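Long-range contacts in type III restriction-modification enzyme EcoP15I Mod subunit (Escherichia coli, PDB 4ZCF), which binds 5'-CAGCAG-3' sites in DNA and methylates the second adenine at N6 using S-adenosyl-L-methionine, and is required with Res for DNA restriction: residues V110-E115 with W549-G554; K75-E80 with Y542-T547; Q94-K99 with K508-M513; T559-V564 with H572-R577. One frame throughout, in Å; residues are numbered along the deposited sequence.

In the fold
Helix 539-552, from the C-terminal domain, ties most of this region together. Its later part meets the end of helix 102-113 in interaction 1, and its earlier turns cross strand 76-80 in interaction 2; the two centres are 13 Å apart. Strand 76-80 pairs antiparallel with strand 508-514, whose other edge runs parallel to 96-99 in interaction 3, about 12 Å from interaction 2 between centres. Interaction 4, the hairpin that follows the helix, touches interaction 2 where Tyr542 OH meets His572 NE2 at 2.7 Å, and interaction 1 through Cys550 SG. None lies at the DNA: the nearest, interaction 1, stays about 21 Å from it between closest atoms.

Interaction 1: V110-E115 with W549-G554; sequences VNAYAE and WCLYDG
The end of helix 102-113 abuts the C-terminal turn of helix 539-552, with Ala112 CA and Gly554 CA 4.1 Å apart. Gly554, at positive phi, closes the second helix in a Schellman motif, its N bonded to Leu551 O at 2.8 Å, and its CA-H faces Asn111 O. Asn111 carries the polar part. With CG anti to its own carbonyl carbon (chi1 -62°), it holds ND2 2.8 Å from Tyr552 O; the N-H points at a carbonyl lone pair at 159°, and the acceptor lies close to the amide plane. The same ND2 sits over one face of the Tyr552 ring, 3.5 Å from CD1, with amide and ring planes 63° apart. An alanine in place of Asn111 would lack the amide that reaches Tyr552 O, and would probably loosen the join between the two helix ends. Beside this bond, Leu551 CD1 lies between Ala112 CB, at 3.7 Å, and the edge of the Tyr113 ring, at CE2; Tyr113 OH reaches on to Leu557 N. Arg137 of the neighbouring endonuclease chain packs on Tyr552. The directional hydrogen bond from the Asn111 amide probably fixes how the helix ends meet, whereas the apolar contact of Leu551 adds little directionality.

Interaction 2: K75-E80 with Y542-T547; sequences KTLLAE and YDTLLT
Strand 76-80 and the helical segment 542-547 cross almost square, at 102°, with axes 6.7 Å apart at their closest and Ala79 CA 4.8 Å from Thr544 CA. Two threonines one turn apart bring the helix down on the strand. Both have CG2 anti to the backbone N, which presents the methyl rather than the hydroxyl to the strand backbone. Thr544 CG2 settles between the two side chains that rise on the same face of the strand, 3.8 Å from Leu77 CB and 4.0 Å from Ala79 CB, while Thr544 OG1 turns back to bond Glu540 O in the preceding turn. Thr547 CG2 rests on the backbone itself, 3.4 Å from Leu78 O and 3.8 Å from Ala79 CA. Farther out, the tips of Leu77 and Leu545 meet, CD1 to CD2 at 4.3 Å. No hydrogen bond joins the two segments; Leu78 O instead finds Thr548 OG1 in the next turn of the helix. Because Leu77 and Ala79 bond strand 508-514 on the other edge, Leu78 O points outward. The arrangement is therefore a helix of the C-terminal domain laid across the outer edge strand of the methyltransferase's mixed sheet.

Interaction 3: Q94-K99 with K508-M513; sequences QHLLIK and KVYQLM
Ile98 opens like a fork: its CG1 and CG2 each stand 4.1 Å from Tyr510 CB, so the root of the tyrosine fits against the split of the isoleucine. Tyr510, with CG anti to its carbonyl carbon (chi1 -79°), carries its ring along this face, and the Leu96 methyl CD2 fills the corner the ring makes, 4.0 Å from Tyr510 CE2 and 4.2 Å from Lys508 CB. The far end of Lys508 leaves the contact for Leu557 O. On the opposite face the relief is shallower. Leu97 CD2 meets Val509 CG2 at 4.3 Å, and the next pair, Lys99 and Gln511, run side by side in the same direction with their CB atoms 3.9 Å apart. Phe488 of helix 487-500 packs on Leu97, Lys99 and Val509 together, a single large bump on a surface built by both strands. The backbones beneath run parallel, 22° apart, in step from Leu96 beside Lys508 to Lys99 beside Gln511. Five hydrogen bonds stitch them, starting with Lys508 N to His95 O at 2.7 Å and 170°; Leu97 and Lys99 each give their N and their O to this partner, whereas Leu96 and Ile98 turn theirs to strand 461-468. Adjacent parallel strands with a helix against one face are what the Rossmann-like sheet of DNA methyltransferases is made of, and strand 508-514 continues that parallel run before the antiparallel strand 76-80 ends it.

Interaction 4: T559-V564 with H572-R577; sequences TPIEDV and HLCDGR
Glu562 O is held by two groups: Leu573 N gives it a hydrogen bond of 3.0 Å at 165°, and His572 CA, 3.3 Å from Glu562 O, turns its hydrogen toward it. This is the antiparallel hairpin of strands 562-566 and 569-574, at the edge of the C-terminal domain's mixed sheet. Glu562 and Leu573 form the hydrogen-bonded pair, with Glu562 N returning the bond to Leu573 O; Asp563 and His572 are a non-hydrogen-bonded pair. On one face Glu562 folds its CG into the crowded position between its backbone N and carbonyl carbon and lies alongside Leu573, CG to CB 3.8 Å, while Val564 CG2 comes at Leu573 CB obliquely. On the other, Asp563 OD1 stands at the edge of the imidazole, 3.5 Å from His572 ND1, and NE2 is taken by Tyr542 OH. Ile561 turns to the helix 539-552 side: its CG2 touches His572 CB at 3.7 Å, its CG1 lies beside Cys574 SG, and Leu546 and Cys550 pack on it from the helix. A glycine here would probably disturb the seating of the hairpin on that helix, since all these apolar contacts go with the side chain. Thr559 CG2 also packs on Cys574 SG, at 3.8 Å. Beyond it, a type I' turn from Cys574 to Arg577 leads to the next strand. Arg577 NH2 makes a salt bridge to Asp575 OD2, weak as a hydrogen bond, while its NH1 pairs with Glu134 of the neighbouring endonuclease chain, and one face of the guanidinium carries Asp575 CB, 3.7 Å above the plane.

Interaction 1: V110-E115 with W549-G554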
# COMPACT_ATOMS: atom_id res chain seq x y z
N VAL A 110 7.60 -16.71 -7.44
CA VAL A 110 6.53 -16.08 -8.21
C VAL A 110 5.50 -17.04 -8.81
O VAL A 110 4.30 -16.84 -8.60
CB VAL A 110 7.08 -15.03 -9.20
CG1 VAL A 110 5.97 -14.48 -10.09
CG2 VAL A 110 7.77 -13.89 -8.45
N ASN A 111 5.95 -18.11 -9.49
CA ASN A 111 5.02 -19.08 -10.09
C ASN A 111 4.23 -19.85 -9.08
O ASN A 111 3.11 -20.25 -9.39
CB ASN A 111 5.73 -20.05 -11.02
CG ASN A 111 6.40 -19.41 -12.20
OD1 ASN A 111 6.39 -18.18 -12.40
ND2 ASN A 111 7.02 -20.24 -13.03
N ALA A 112 4.79 -20.07 -7.87
CA ALA A 112 4.10 -20.86 -6.84
C ALA A 112 3.47 -20.05 -5.70
O ALA A 112 2.42 -20.44 -5.20
CB ALA A 112 5.04 -21.94 -6.29
N TYR A 113 4.12 -18.93 -5.31
CA TYR A 113 3.79 -18.06 -4.17
C TYR A 113 3.12 -16.74 -4.44
O TYR A 113 2.79 -16.03 -3.49
CB TYR A 113 5.00 -17.90 -3.23
CG TYR A 113 5.39 -19.23 -2.61
CD1 TYR A 113 4.79 -19.67 -1.45
CD2 TYR A 113 6.27 -20.09 -3.26
CE1 TYR A 113 5.11 -20.91 -0.90
CE2 TYR A 113 6.56 -21.35 -2.75
CZ TYR A 113 6.00 -21.75 -1.56
OH TYR A 113 6.33 -22.96 -1.02
N ALA A 114 2.98 -16.33 -5.67
CA ALA A 114 2.08 -15.25 -5.96
C ALA A 114 0.69 -15.79 -5.89
O ALA A 114 0.48 -16.89 -6.31
CB ALA A 114 2.37 -14.73 -7.34
N GLU A 115 -0.29 -15.03 -5.44
CA GLU A 115 -0.24 -14.16 -4.30
C GLU A 115 -0.72 -14.98 -3.13
O GLU A 115 -1.89 -15.15 -2.96
CB GLU A 115 -1.25 -13.03 -4.51
CG GLU A 115 -1.54 -12.67 -5.97
CD GLU A 115 -2.79 -11.84 -6.20
OE1 GLU A 115 -3.89 -12.31 -5.92
OE2 GLU A 115 -2.69 -10.72 -6.70
N TRP A 549 11.78 -27.81 -11.42
CA TRP A 549 10.64 -28.05 -12.28
C TRP A 549 9.34 -28.03 -11.52
O TRP A 549 8.39 -27.43 -12.01
CB TRP A 549 10.78 -29.37 -13.05
CG TRP A 549 11.77 -29.35 -14.19
CD1 TRP A 549 12.71 -28.40 -14.45
CD2 TRP A 549 11.93 -30.36 -15.18
NE1 TRP A 549 13.45 -28.76 -15.55
CE2 TRP A 549 13.01 -29.98 -16.00
CE3 TRP A 549 11.25 -31.56 -15.47
CZ2 TRP A 549 13.43 -30.75 -17.10
CZ3 TRP A 549 11.67 -32.33 -16.54
CH2 TRP A 549 12.73 -31.92 -17.35
N CYS A 550 9.28 -28.67 -10.34
CA CYS A 550 8.07 -28.69 -9.50
C CYS A 550 7.66 -27.27 -9.04
O CYS A 550 6.47 -26.99 -8.96
CB CYS A 550 8.25 -29.63 -8.32
SG CYS A 550 8.00 -31.38 -8.70
N LEU A 551 8.64 -26.40 -8.74
CA LEU A 551 8.43 -25.03 -8.26
C LEU A 551 7.99 -24.15 -9.42
O LEU A 551 6.93 -23.53 -9.35
CB LEU A 551 9.72 -24.48 -7.58
CG LEU A 551 9.65 -23.09 -6.88
CD1 LEU A 551 8.57 -23.03 -5.81
CD2 LEU A 551 11.02 -22.65 -6.39
N TYR A 552 8.78 -24.19 -10.52
CA TYR A 552 8.50 -23.51 -11.78
C TYR A 552 7.07 -23.82 -12.26
O TYR A 552 6.37 -22.92 -12.70
CB TYR A 552 9.54 -23.90 -12.85
CG TYR A 552 9.23 -23.31 -14.21
CD1 TYR A 552 9.62 -22.01 -14.54
CD2 TYR A 552 8.46 -24.02 -15.14
CE1 TYR A 552 9.26 -21.44 -15.76
CE2 TYR A 552 8.09 -23.45 -16.35
CZ TYR A 552 8.52 -22.17 -16.67
OH TYR A 552 8.19 -21.61 -17.88
N ASP A 553 6.64 -25.09 -12.13
CA ASP A 553 5.32 -25.58 -12.52
C ASP A 553 4.18 -25.10 -11.62
O ASP A 553 3.03 -25.40 -11.92
CB ASP A 553 5.31 -27.13 -12.69
CG ASP A 553 5.90 -27.63 -14.01
OD1 ASP A 553 5.57 -27.05 -15.07
OD2 ASP A 553 6.64 -28.63 -13.99
N GLY A 554 4.52 -24.38 -10.54
CA GLY A 554 3.55 -23.78 -9.64
C GLY A 554 3.25 -24.49 -8.34
O GLY A 554 2.32 -24.07 -7.62

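Interaction 2: K75-E80 with Y542-T547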
# COMPACT_ATOMS: atom_id res chain seq x y z
N LYS A 75 18.86 -16.79 -13.12
CA LYS A 75 20.13 -17.31 -13.66
C LYS A 75 20.52 -18.61 -12.90
O LYS A 75 21.62 -19.13 -13.10
CB LYS A 75 21.22 -16.26 -13.33
CG LYS A 75 21.76 -15.41 -14.47
CD LYS A 75 22.87 -14.51 -13.93
CE LYS A 75 23.61 -13.74 -15.00
NZ LYS A 75 24.57 -12.76 -14.42
N THR A 76 19.66 -19.08 -11.97
CA THR A 76 19.94 -20.21 -11.09
C THR A 76 18.84 -21.26 -11.08
O THR A 76 17.79 -21.11 -11.71
CB THR A 76 20.14 -19.67 -9.64
OG1 THR A 76 19.00 -18.89 -9.25
CG2 THR A 76 21.41 -18.87 -9.44
N LEU A 77 19.10 -22.34 -10.33
CA LEU A 77 18.16 -23.41 -10.04
C LEU A 77 18.06 -23.52 -8.50
O LEU A 77 18.86 -22.93 -7.77
CB LEU A 77 18.62 -24.76 -10.64
CG LEU A 77 19.01 -24.85 -12.13
CD1 LEU A 77 19.32 -26.30 -12.49
CD2 LEU A 77 17.90 -24.34 -13.06
N LEU A 78 17.11 -24.32 -8.02
CA LEU A 78 16.90 -24.57 -6.61
C LEU A 78 17.01 -26.07 -6.31
O LEU A 78 16.61 -26.90 -7.12
CB LEU A 78 15.53 -24.03 -6.14
CG LEU A 78 15.36 -23.86 -4.62
CD1 LEU A 78 15.98 -22.58 -4.15
CD2 LEU A 78 13.93 -23.98 -4.21
N ALA A 79 17.58 -26.39 -5.15
CA ALA A 79 17.72 -27.75 -4.67
C ALA A 79 17.59 -27.74 -3.17
O ALA A 79 17.81 -26.71 -2.54
CB ALA A 79 19.06 -28.33 -5.09
N GLU A 80 17.25 -28.92 -2.61
CA GLU A 80 17.07 -29.21 -1.20
C GLU A 80 18.38 -29.51 -0.53
O GLU A 80 19.31 -29.96 -1.18
CB GLU A 80 16.30 -30.52 -1.06
CG GLU A 80 14.85 -30.50 -1.45
CD GLU A 80 14.15 -31.76 -0.99
OE1 GLU A 80 13.70 -31.80 0.18
OE2 GLU A 80 14.10 -32.72 -1.78
N TYR A 542 20.01 -34.36 -11.40
CA TYR A 542 18.68 -34.96 -11.61
C TYR A 542 17.68 -34.45 -10.53
O TYR A 542 16.52 -34.16 -10.85
CB TYR A 542 18.83 -36.49 -11.50
CG TYR A 542 17.55 -37.29 -11.59
CD1 TYR A 542 16.65 -37.32 -10.52
CD2 TYR A 542 17.29 -38.12 -12.68
CE1 TYR A 542 15.47 -38.06 -10.59
CE2 TYR A 542 16.13 -38.88 -12.75
CZ TYR A 542 15.22 -38.85 -11.70
OH TYR A 542 14.06 -39.59 -11.77
N ASP A 543 18.13 -34.42 -9.25
CA ASP A 543 17.34 -33.98 -8.11
C ASP A 543 17.12 -32.47 -8.13
O ASP A 543 16.03 -32.02 -7.81
CB ASP A 543 17.97 -34.44 -6.80
CG ASP A 543 17.78 -35.92 -6.49
OD1 ASP A 543 16.76 -36.51 -6.97
OD2 ASP A 543 18.61 -36.49 -5.74
N THR A 544 18.15 -31.68 -8.55
CA THR A 544 18.07 -30.23 -8.74
C THR A 544 16.98 -29.87 -9.78
O THR A 544 16.19 -28.96 -9.53
CB THR A 544 19.44 -29.63 -9.05
OG1 THR A 544 20.37 -30.06 -8.05
CG2 THR A 544 19.42 -28.10 -9.11
N LEU A 545 16.89 -30.62 -10.89
CA LEU A 545 15.90 -30.43 -11.95
C LEU A 545 14.49 -30.66 -11.48
O LEU A 545 13.63 -29.83 -11.73
CB LEU A 545 16.16 -31.35 -13.15
CG LEU A 545 17.34 -31.05 -14.05
CD1 LEU A 545 17.28 -31.95 -15.27
CD2 LEU A 545 17.36 -29.60 -14.50
N LEU A 546 14.23 -31.81 -10.84
CA LEU A 546 12.91 -32.21 -10.31
C LEU A 546 12.35 -31.13 -9.38
O LEU A 546 11.19 -30.75 -9.53
CB LEU A 546 13.06 -33.55 -9.59
CG LEU A 546 11.83 -34.19 -8.97
CD1 LEU A 546 10.73 -34.49 -10.02
CD2 LEU A 546 12.21 -35.44 -8.22
N THR A 547 13.18 -30.65 -8.43
CA THR A 547 12.90 -29.62 -7.42
C THR A 547 12.57 -28.28 -8.10
O THR A 547 11.57 -27.66 -7.76
CB THR A 547 14.11 -29.53 -6.44
OG1 THR A 547 14.23 -30.78 -5.74
CG2 THR A 547 14.00 -28.38 -5.43

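Interaction 3: Q94-K99 with K508-M513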
# COMPACT_ATOMS: atom_id res chain seq x y z
N GLN A 94 6.23 -27.63 7.34
CA GLN A 94 5.58 -26.56 6.60
C GLN A 94 6.44 -25.31 6.53
O GLN A 94 6.10 -24.39 5.80
CB GLN A 94 4.19 -26.26 7.18
CG GLN A 94 3.12 -27.17 6.58
CD GLN A 94 1.76 -26.52 6.42
OE1 GLN A 94 1.27 -26.30 5.30
NE2 GLN A 94 1.10 -26.21 7.55
N HIS A 95 7.60 -25.31 7.23
CA HIS A 95 8.52 -24.19 7.34
C HIS A 95 9.71 -24.27 6.39
O HIS A 95 10.30 -25.34 6.23
CB HIS A 95 8.99 -24.04 8.79
CG HIS A 95 7.87 -23.96 9.78
ND1 HIS A 95 7.09 -22.83 9.89
CD2 HIS A 95 7.38 -24.90 10.61
CE1 HIS A 95 6.20 -23.10 10.83
NE2 HIS A 95 6.34 -24.33 11.29
N LEU A 96 10.10 -23.13 5.78
CA LEU A 96 11.22 -23.09 4.83
C LEU A 96 12.29 -22.09 5.19
O LEU A 96 12.00 -20.98 5.56
CB LEU A 96 10.75 -22.79 3.37
CG LEU A 96 9.52 -23.53 2.84
CD1 LEU A 96 8.96 -22.84 1.62
CD2 LEU A 96 9.81 -25.00 2.58
N LEU A 97 13.55 -22.48 4.98
CA LEU A 97 14.72 -21.62 5.07
C LEU A 97 15.46 -21.79 3.72
O LEU A 97 15.74 -22.93 3.31
CB LEU A 97 15.60 -21.90 6.31
CG LEU A 97 17.03 -21.34 6.28
CD1 LEU A 97 17.05 -19.81 6.41
CD2 LEU A 97 17.89 -22.00 7.33
N ILE A 98 15.68 -20.68 3.00
CA ILE A 98 16.32 -20.66 1.68
C ILE A 98 17.63 -19.90 1.68
O ILE A 98 17.70 -18.78 2.20
CB ILE A 98 15.38 -20.24 0.53
CG1 ILE A 98 14.02 -20.90 0.67
CG2 ILE A 98 15.99 -20.59 -0.83
CD1 ILE A 98 12.91 -20.00 0.37
N LYS A 99 18.67 -20.52 1.09
CA LYS A 99 20.00 -19.96 0.98
C LYS A 99 20.19 -19.38 -0.42
O LYS A 99 19.92 -20.04 -1.41
CB LYS A 99 21.07 -21.03 1.26
CG LYS A 99 22.49 -20.47 1.43
CD LYS A 99 23.54 -21.44 0.92
CE LYS A 99 23.92 -22.53 1.90
NZ LYS A 99 25.21 -23.16 1.52
N LYS A 508 12.36 -27.09 6.50
CA LYS A 508 13.09 -27.60 5.35
C LYS A 508 14.06 -26.55 4.83
O LYS A 508 13.78 -25.35 4.90
CB LYS A 508 12.13 -28.09 4.26
CG LYS A 508 11.64 -29.52 4.50
CD LYS A 508 10.41 -29.91 3.69
CE LYS A 508 10.55 -29.90 2.18
NZ LYS A 508 9.25 -30.21 1.51
N VAL A 509 15.25 -27.00 4.37
CA VAL A 509 16.30 -26.15 3.80
C VAL A 509 16.31 -26.34 2.27
O VAL A 509 16.11 -27.45 1.78
CB VAL A 509 17.71 -26.36 4.46
CG1 VAL A 509 18.78 -25.49 3.80
CG2 VAL A 509 17.67 -26.07 5.95
N TYR A 510 16.48 -25.23 1.55
CA TYR A 510 16.58 -25.10 0.11
C TYR A 510 17.68 -24.12 -0.16
O TYR A 510 17.96 -23.28 0.69
CB TYR A 510 15.26 -24.60 -0.49
CG TYR A 510 14.24 -25.70 -0.62
CD1 TYR A 510 14.21 -26.51 -1.75
CD2 TYR A 510 13.37 -26.00 0.42
CE1 TYR A 510 13.29 -27.55 -1.86
CE2 TYR A 510 12.47 -27.06 0.33
CZ TYR A 510 12.45 -27.85 -0.80
OH TYR A 510 11.53 -28.86 -0.91
N GLN A 511 18.35 -24.27 -1.30
CA GLN A 511 19.47 -23.41 -1.70
C GLN A 511 19.53 -23.17 -3.21
O GLN A 511 19.09 -24.01 -3.99
CB GLN A 511 20.80 -23.99 -1.20
CG GLN A 511 21.07 -25.44 -1.64
CD GLN A 511 22.16 -26.02 -0.80
OE1 GLN A 511 23.34 -25.70 -0.96
NE2 GLN A 511 21.77 -26.85 0.16
N LEU A 512 20.09 -22.02 -3.60
CA LEU A 512 20.28 -21.71 -5.02
C LEU A 512 21.44 -22.55 -5.57
O LEU A 512 22.47 -22.70 -4.89
CB LEU A 512 20.55 -20.22 -5.25
CG LEU A 512 19.43 -19.23 -5.06
CD1 LEU A 512 19.94 -17.84 -5.26
CD2 LEU A 512 18.25 -19.52 -5.99
N MET A 513 21.29 -23.06 -6.80
CA MET A 513 22.32 -23.89 -7.48
C MET A 513 22.72 -23.26 -8.79
O MET A 513 21.83 -22.70 -9.46
CB MET A 513 21.82 -25.32 -7.77
CG MET A 513 21.38 -26.08 -6.55
SD MET A 513 22.73 -26.52 -5.42
CE MET A 513 23.36 -27.98 -6.21

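Interaction 4: T559-V564 with H572-R577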
# COMPACT_ATOMS: atom_id res chain seq x y z
N THR A 559 4.41 -29.00 -0.79
CA THR A 559 3.70 -30.05 -1.53
C THR A 559 4.66 -31.26 -1.67
O THR A 559 5.85 -31.07 -1.98
CB THR A 559 3.22 -29.51 -2.90
OG1 THR A 559 2.47 -28.31 -2.73
CG2 THR A 559 2.37 -30.51 -3.68
N PRO A 560 4.22 -32.51 -1.40
CA PRO A 560 5.15 -33.63 -1.50
C PRO A 560 5.31 -34.17 -2.92
O PRO A 560 4.40 -34.09 -3.75
CB PRO A 560 4.57 -34.67 -0.52
CG PRO A 560 3.22 -34.11 -0.07
CD PRO A 560 2.88 -32.98 -0.97
N ILE A 561 6.52 -34.69 -3.20
CA ILE A 561 6.87 -35.31 -4.47
C ILE A 561 6.92 -36.83 -4.19
O ILE A 561 7.84 -37.31 -3.53
CB ILE A 561 8.20 -34.76 -5.05
CG1 ILE A 561 8.20 -33.21 -5.15
CG2 ILE A 561 8.51 -35.43 -6.40
CD1 ILE A 561 9.56 -32.55 -5.31
N GLU A 562 5.89 -37.57 -4.64
CA GLU A 562 5.84 -39.02 -4.44
C GLU A 562 6.51 -39.81 -5.55
O GLU A 562 6.40 -39.46 -6.73
CB GLU A 562 4.42 -39.53 -4.14
CG GLU A 562 3.33 -39.01 -5.05
CD GLU A 562 1.95 -39.49 -4.62
OE1 GLU A 562 1.30 -38.79 -3.80
OE2 GLU A 562 1.53 -40.58 -5.08
N ASP A 563 7.24 -40.87 -5.17
CA ASP A 563 7.92 -41.75 -6.11
C ASP A 563 6.91 -42.75 -6.67
O ASP A 563 6.20 -43.42 -5.91
CB ASP A 563 9.12 -42.45 -5.46
CG ASP A 563 10.17 -41.49 -4.92
OD1 ASP A 563 11.01 -41.02 -5.72
OD2 ASP A 563 10.15 -41.22 -3.70
N VAL A 564 6.81 -42.80 -8.00
CA VAL A 564 5.90 -43.66 -8.74
C VAL A 564 6.69 -44.72 -9.54
O VAL A 564 7.73 -44.40 -10.12
CB VAL A 564 4.94 -42.80 -9.60
CG1 VAL A 564 4.17 -43.64 -10.62
CG2 VAL A 564 3.98 -42.01 -8.72
N HIS A 572 7.83 -39.46 -10.84
CA HIS A 572 7.48 -38.63 -9.69
C HIS A 572 6.19 -37.90 -9.96
O HIS A 572 5.99 -37.38 -11.05
CB HIS A 572 8.61 -37.62 -9.36
CG HIS A 572 9.99 -38.19 -9.51
ND1 HIS A 572 10.61 -38.86 -8.47
CD2 HIS A 572 10.80 -38.22 -10.59
CE1 HIS A 572 11.78 -39.25 -8.94
NE2 HIS A 572 11.94 -38.89 -10.21
N LEU A 573 5.30 -37.87 -8.96
CA LEU A 573 4.00 -37.19 -9.03
C LEU A 573 4.00 -36.05 -8.03
O LEU A 573 4.43 -36.23 -6.88
CB LEU A 573 2.85 -38.19 -8.74
CG LEU A 573 1.40 -37.70 -8.99
CD1 LEU A 573 1.12 -37.47 -10.47
CD2 LEU A 573 0.38 -38.67 -8.41
N CYS A 574 3.56 -34.85 -8.48
CA CYS A 574 3.47 -33.64 -7.66
C CYS A 574 2.43 -32.67 -8.16
O CYS A 574 2.65 -32.03 -9.19
CB CYS A 574 4.82 -32.94 -7.52
SG CYS A 574 4.76 -31.41 -6.55
N ASP A 575 1.33 -32.52 -7.40
CA ASP A 575 0.22 -31.61 -7.69
C ASP A 575 -0.33 -31.82 -9.11
O ASP A 575 -0.26 -30.93 -9.95
CB ASP A 575 0.62 -30.13 -7.41
CG ASP A 575 -0.53 -29.13 -7.23
OD1 ASP A 575 -1.66 -29.57 -6.91
OD2 ASP A 575 -0.27 -27.91 -7.33
N GLY A 576 -0.84 -33.04 -9.36
CA GLY A 576 -1.43 -33.43 -10.64
C GLY A 576 -0.49 -33.62 -11.81
O GLY A 576 -0.91 -34.14 -12.85
N ARG A 577 0.79 -33.18 -11.70
CA ARG A 577 1.74 -33.35 -12.79
C ARG A 577 2.73 -34.51 -12.57
O ARG A 577 3.22 -34.69 -11.46
CB ARG A 577 2.41 -32.03 -13.25
CG ARG A 577 2.60 -30.95 -12.20
CD ARG A 577 1.91 -29.64 -12.55
NE ARG A 577 2.14 -28.62 -11.51
CZ ARG A 577 1.19 -28.06 -10.77
NH1 ARG A 577 -0.09 -28.39 -10.93
NH2 ARG A 577 1.51 -27.15 -9.86